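Local coordinates for protein aminotransferase, class III (PDB 3I4J) that probably transfers amino groups between substrates with the help of pyridoxal phosphate, as a class-III aminotransferase, at residues G266-A271 with P300-A305; P341-V346 with V355-L360. The protein carries 1 engineered substitution. One frame throughout, in Å; residues are numbered along the deposited sequence.

Interaction 1: residues G266-A271 with P300-A305; sequences GYAPLA and PVSVAA
Neither the ring of Tyr-267 nor that of Pro-269 lays a face on the start of helix 300-315: Tyr-267 touches through CB, Pro-269 through CD and its backbone O. The phenol ring of Tyr-267 swings off from the helix and leaves CB 4.3 Å from Ala-305 CB, while its OH is held by Gly-44 O and Arg-47 N. The Pro-269 ring offers one corner, CD, which lies 4.0 Å from Ser-302 OG. Between them, Ala-268 makes the closest fit: its CB drops between two residues one helical turn apart, 3.6 Å from Ala-305 CB and 3.7 Å from Ser-302 CA. Small side chains on both parts let loop and helix come this near, with 5.1 Å between the CA atoms of Ala-268 and Ser-302. Leu-270, its CG anti to the backbone N (chi1 -178°), sends CD2 to within 3.7 Å of the carbonyl Ser-302 O. The subunit interface runs through here too, with Tyr-296 OH of the second subunit hydrogen-bonded to Gly-266 N and Ser-302 of that second subunit packed on Pro-269. Within the chain, helix 48-60 lies against Tyr-267 and Ala-305, helix 72-84 against Leu-270 and Val-303, and Ala-271 starts strand 271-275 by pairing with Val-95.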
# COMPACT_ATOMS: atom_id res chain seq x y z
N GLY C 266 -12.38 4.62 -0.89
CA GLY C 266 -11.89 5.02 -2.19
C GLY C 266 -11.25 6.40 -2.27
O GLY C 266 -10.75 6.78 -3.33
N TYR C 267 -11.27 7.15 -1.18
CA TYR C 267 -10.70 8.50 -1.17
C TYR C 267 -9.20 8.53 -0.88
O TYR C 267 -8.51 9.49 -1.21
CB TYR C 267 -11.48 9.38 -0.19
CG TYR C 267 -12.84 9.71 -0.76
CD1 TYR C 267 -13.00 10.78 -1.65
CD2 TYR C 267 -13.94 8.88 -0.54
CE1 TYR C 267 -14.19 10.99 -2.32
CE2 TYR C 267 -15.15 9.08 -1.22
CZ TYR C 267 -15.26 10.14 -2.11
OH TYR C 267 -16.41 10.33 -2.84
N ALA C 268 -8.70 7.46 -0.26
CA ALA C 268 -7.29 7.37 0.06
C ALA C 268 -6.93 5.93 0.37
O ALA C 268 -7.78 5.15 0.80
CB ALA C 268 -6.96 8.27 1.26
N PRO C 269 -5.67 5.54 0.14
CA PRO C 269 -5.25 4.16 0.43
C PRO C 269 -5.07 4.04 1.94
O PRO C 269 -4.03 4.42 2.48
CB PRO C 269 -3.93 4.02 -0.33
CG PRO C 269 -3.99 5.12 -1.37
CD PRO C 269 -4.62 6.24 -0.62
N LEU C 270 -6.09 3.51 2.60
CA LEU C 270 -6.07 3.36 4.05
C LEU C 270 -6.67 2.01 4.46
O LEU C 270 -7.67 1.56 3.89
CB LEU C 270 -6.88 4.49 4.69
CG LEU C 270 -6.94 4.53 6.22
CD1 LEU C 270 -5.58 4.89 6.77
CD2 LEU C 270 -7.98 5.54 6.67
N ALA C 271 -6.03 1.38 5.44
CA ALA C 271 -6.45 0.09 5.98
C ALA C 271 -5.83 0.01 7.37
O ALA C 271 -5.16 0.94 7.81
CB ALA C 271 -5.92 -1.05 5.10
N PRO C 300 -0.95 11.11 7.43
CA PRO C 300 -1.95 12.12 7.81
C PRO C 300 -3.06 12.44 6.82
O PRO C 300 -4.22 12.49 7.20
CB PRO C 300 -1.09 13.35 8.14
CG PRO C 300 0.11 12.72 8.77
CD PRO C 300 0.40 11.56 7.82
N VAL C 301 -2.72 12.66 5.55
CA VAL C 301 -3.77 12.99 4.59
C VAL C 301 -4.73 11.82 4.40
O VAL C 301 -5.94 12.02 4.30
CB VAL C 301 -3.19 13.39 3.22
CG1 VAL C 301 -4.31 13.88 2.32
CG2 VAL C 301 -2.15 14.48 3.40
N SER C 302 -4.19 10.61 4.36
CA SER C 302 -5.03 9.43 4.19
C SER C 302 -5.89 9.20 5.42
O SER C 302 -7.05 8.80 5.31
CB SER C 302 -4.16 8.21 3.91
OG SER C 302 -3.51 8.34 2.65
N VAL C 303 -5.33 9.46 6.59
CA VAL C 303 -6.07 9.31 7.84
C VAL C 303 -7.20 10.34 7.88
O VAL C 303 -8.31 10.04 8.30
CB VAL C 303 -5.13 9.46 9.05
CG1 VAL C 303 -5.93 9.49 10.36
CG2 VAL C 303 -4.15 8.29 9.08
N ALA C 304 -6.90 11.56 7.44
CA ALA C 304 -7.91 12.62 7.41
C ALA C 304 -9.07 12.19 6.51
O ALA C 304 -10.22 12.49 6.78
CB ALA C 304 -7.29 13.92 6.89
N ALA C 305 -8.75 11.48 5.43
CA ALA C 305 -9.78 11.00 4.51
C ALA C 305 -10.66 10.00 5.25
O ALA C 305 -11.89 10.03 5.13
CB ALA C 305 -9.14 10.35 3.29

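Interaction 2: residues P341-V346 with V355-L360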
# COMPACT_ATOMS: atom_id res chain seq x y z
N PRO C 341 -34.09 -19.15 -13.35
CA PRO C 341 -33.78 -20.24 -12.42
C PRO C 341 -32.33 -20.72 -12.50
O PRO C 341 -31.93 -21.62 -11.76
CB PRO C 341 -34.80 -21.32 -12.80
CG PRO C 341 -35.08 -21.04 -14.25
CD PRO C 341 -35.16 -19.54 -14.29
N GLN C 342 -31.54 -20.13 -13.40
CA GLN C 342 -30.13 -20.49 -13.50
C GLN C 342 -29.44 -19.89 -12.28
O GLN C 342 -28.28 -20.20 -11.98
CB GLN C 342 -29.49 -19.94 -14.78
CG GLN C 342 -30.03 -20.57 -16.06
CD GLN C 342 -31.24 -19.85 -16.61
OE1 GLN C 342 -31.93 -19.13 -15.89
NE2 GLN C 342 -31.51 -20.05 -17.90
N MET C 343 -30.15 -19.01 -11.59
CA MET C 343 -29.64 -18.38 -10.38
C MET C 343 -29.82 -19.47 -9.30
O MET C 343 -30.86 -19.55 -8.65
CB MET C 343 -30.46 -17.13 -10.04
CG MET C 343 -30.35 -15.99 -11.07
SD MET C 343 -31.41 -14.54 -10.75
CE MET C 343 -30.40 -13.62 -9.56
N MET C 344 -28.79 -20.30 -9.15
CA MET C 344 -28.78 -21.42 -8.20
C MET C 344 -29.05 -21.01 -6.76
O MET C 344 -29.72 -21.73 -6.01
CB MET C 344 -27.42 -22.14 -8.26
CG MET C 344 -27.00 -22.63 -9.64
SD MET C 344 -27.74 -24.20 -10.12
CE MET C 344 -26.34 -25.25 -10.03
N GLN C 345 -28.50 -19.87 -6.37
CA GLN C 345 -28.67 -19.38 -5.01
C GLN C 345 -28.43 -17.88 -4.94
O GLN C 345 -27.59 -17.34 -5.67
CB GLN C 345 -27.70 -20.11 -4.07
CG GLN C 345 -27.77 -19.67 -2.62
CD GLN C 345 -27.01 -20.61 -1.70
OE1 GLN C 345 -25.86 -20.96 -1.96
NE2 GLN C 345 -27.65 -21.02 -0.61
N VAL C 346 -29.19 -17.22 -4.08
CA VAL C 346 -29.07 -15.78 -3.88
C VAL C 346 -28.86 -15.56 -2.39
O VAL C 346 -29.57 -16.14 -1.56
CB VAL C 346 -30.33 -15.03 -4.35
CG1 VAL C 346 -31.56 -15.57 -3.63
CG2 VAL C 346 -30.19 -13.54 -4.09
N VAL C 355 -24.68 -14.03 -5.99
CA VAL C 355 -25.55 -14.81 -6.86
C VAL C 355 -24.72 -15.96 -7.41
O VAL C 355 -23.68 -15.74 -8.02
CB VAL C 355 -26.08 -13.96 -8.05
CG1 VAL C 355 -26.92 -14.83 -8.98
CG2 VAL C 355 -26.91 -12.80 -7.53
N VAL C 356 -25.17 -17.18 -7.16
CA VAL C 356 -24.48 -18.36 -7.65
C VAL C 356 -25.22 -18.83 -8.90
O VAL C 356 -26.43 -19.02 -8.87
CB VAL C 356 -24.47 -19.49 -6.59
CG1 VAL C 356 -23.77 -20.72 -7.14
CG2 VAL C 356 -23.80 -18.99 -5.33
N LEU C 357 -24.48 -18.99 -9.99
CA LEU C 357 -25.08 -19.39 -11.26
C LEU C 357 -24.72 -20.81 -11.68
O LEU C 357 -23.67 -21.33 -11.31
CB LEU C 357 -24.66 -18.41 -12.35
CG LEU C 357 -25.01 -16.95 -12.07
CD1 LEU C 357 -24.20 -16.04 -12.98
CD2 LEU C 357 -26.50 -16.73 -12.26
N GLY C 358 -25.61 -21.41 -12.48
CA GLY C 358 -25.39 -22.76 -12.97
C GLY C 358 -26.35 -23.10 -14.09
O GLY C 358 -27.19 -22.28 -14.46
N ASP C 359 -26.23 -24.30 -14.65
CA ASP C 359 -27.12 -24.72 -15.74
C ASP C 359 -28.36 -25.40 -15.15
O ASP C 359 -28.28 -26.04 -14.10
CB ASP C 359 -26.39 -25.68 -16.68
CG ASP C 359 -26.47 -27.12 -16.23
OD1 ASP C 359 -27.44 -27.81 -16.61
OD2 ASP C 359 -25.56 -27.57 -15.50
N LEU C 360 -29.49 -25.26 -15.82
CA LEU C 360 -30.74 -25.84 -15.35
C LEU C 360 -30.70 -27.36 -15.20
O LEU C 360 -31.39 -27.92 -14.36
CB LEU C 360 -31.89 -25.45 -16.29
CG LEU C 360 -32.16 -23.95 -16.43
CD1 LEU C 360 -33.41 -23.74 -17.28
CD2 LEU C 360 -32.35 -23.32 -15.05
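Met-343 and Leu-357 form a non-hydrogen-bonded pair at the open end of a beta hairpin whose antiparallel pairing is interrupted by a classic beta bulge: Met-344 and Gln-345 both lie opposite Val-356. The carbonyl Val-356 O receives both amides weakly, Met-344 N at 2.7 Å but strongly bent (116°) and Gln-345 N at the longer 3.4 Å. Two firmer bonds hold the strands: within the bulge Val-356 N points almost straight (175°) at Gln-345 O, and beyond it Gly-358 N reaches Gln-342 O, both in the plane of the carbonyl. Met-343, at the centre of an inverse gamma turn, belongs to the tightly packed face: its side chain runs beside Leu-357, pointing the same way, and the bend at chi3 (83°) turns CE onto Val-355 CG1 at 3.7 Å. Val-346 continues this face against helix 318-339, and Val-355 packs on Leu-401 of the next strand. The other face is much more open. There the side chain of Gln-345 extends from the strand and meets that of Val-356 through CB, and exposed Met-344 folds back so that CG sits 3.4 Å from Gly-358 N, with SD and CE near Gly-358 CA. Past the strands, at the solvent-exposed end, Leu-360 reaches back across Pro-341 and Gln-342; its CD2 rests 3.6 Å from Pro-341 CG and 3.7 Å from Gln-342 CG.

In the fold
Interactions 1 and 2 lie on opposite sides of the chain's centre, their own centres 38 Å apart and their nearest atoms about 23 Å apart, so neither touches the other. They follow in series: helix 300-315 starts in interaction 1, and helix 318-339 then leads to the hairpin of interaction 2. The first is buried and within reach of the second subunit, beside the large seven-stranded sheet; the second is peripheral, its centre 25 Å from the centre of the chain, against 16 Å for that of interaction 1, in a three-stranded sheet of the C-terminal part. In related class-III enzymes the lysine carrying pyridoxal phosphate precedes the loop corresponding to 266-271, so interaction 1 is probably the nearer to the cofactor site.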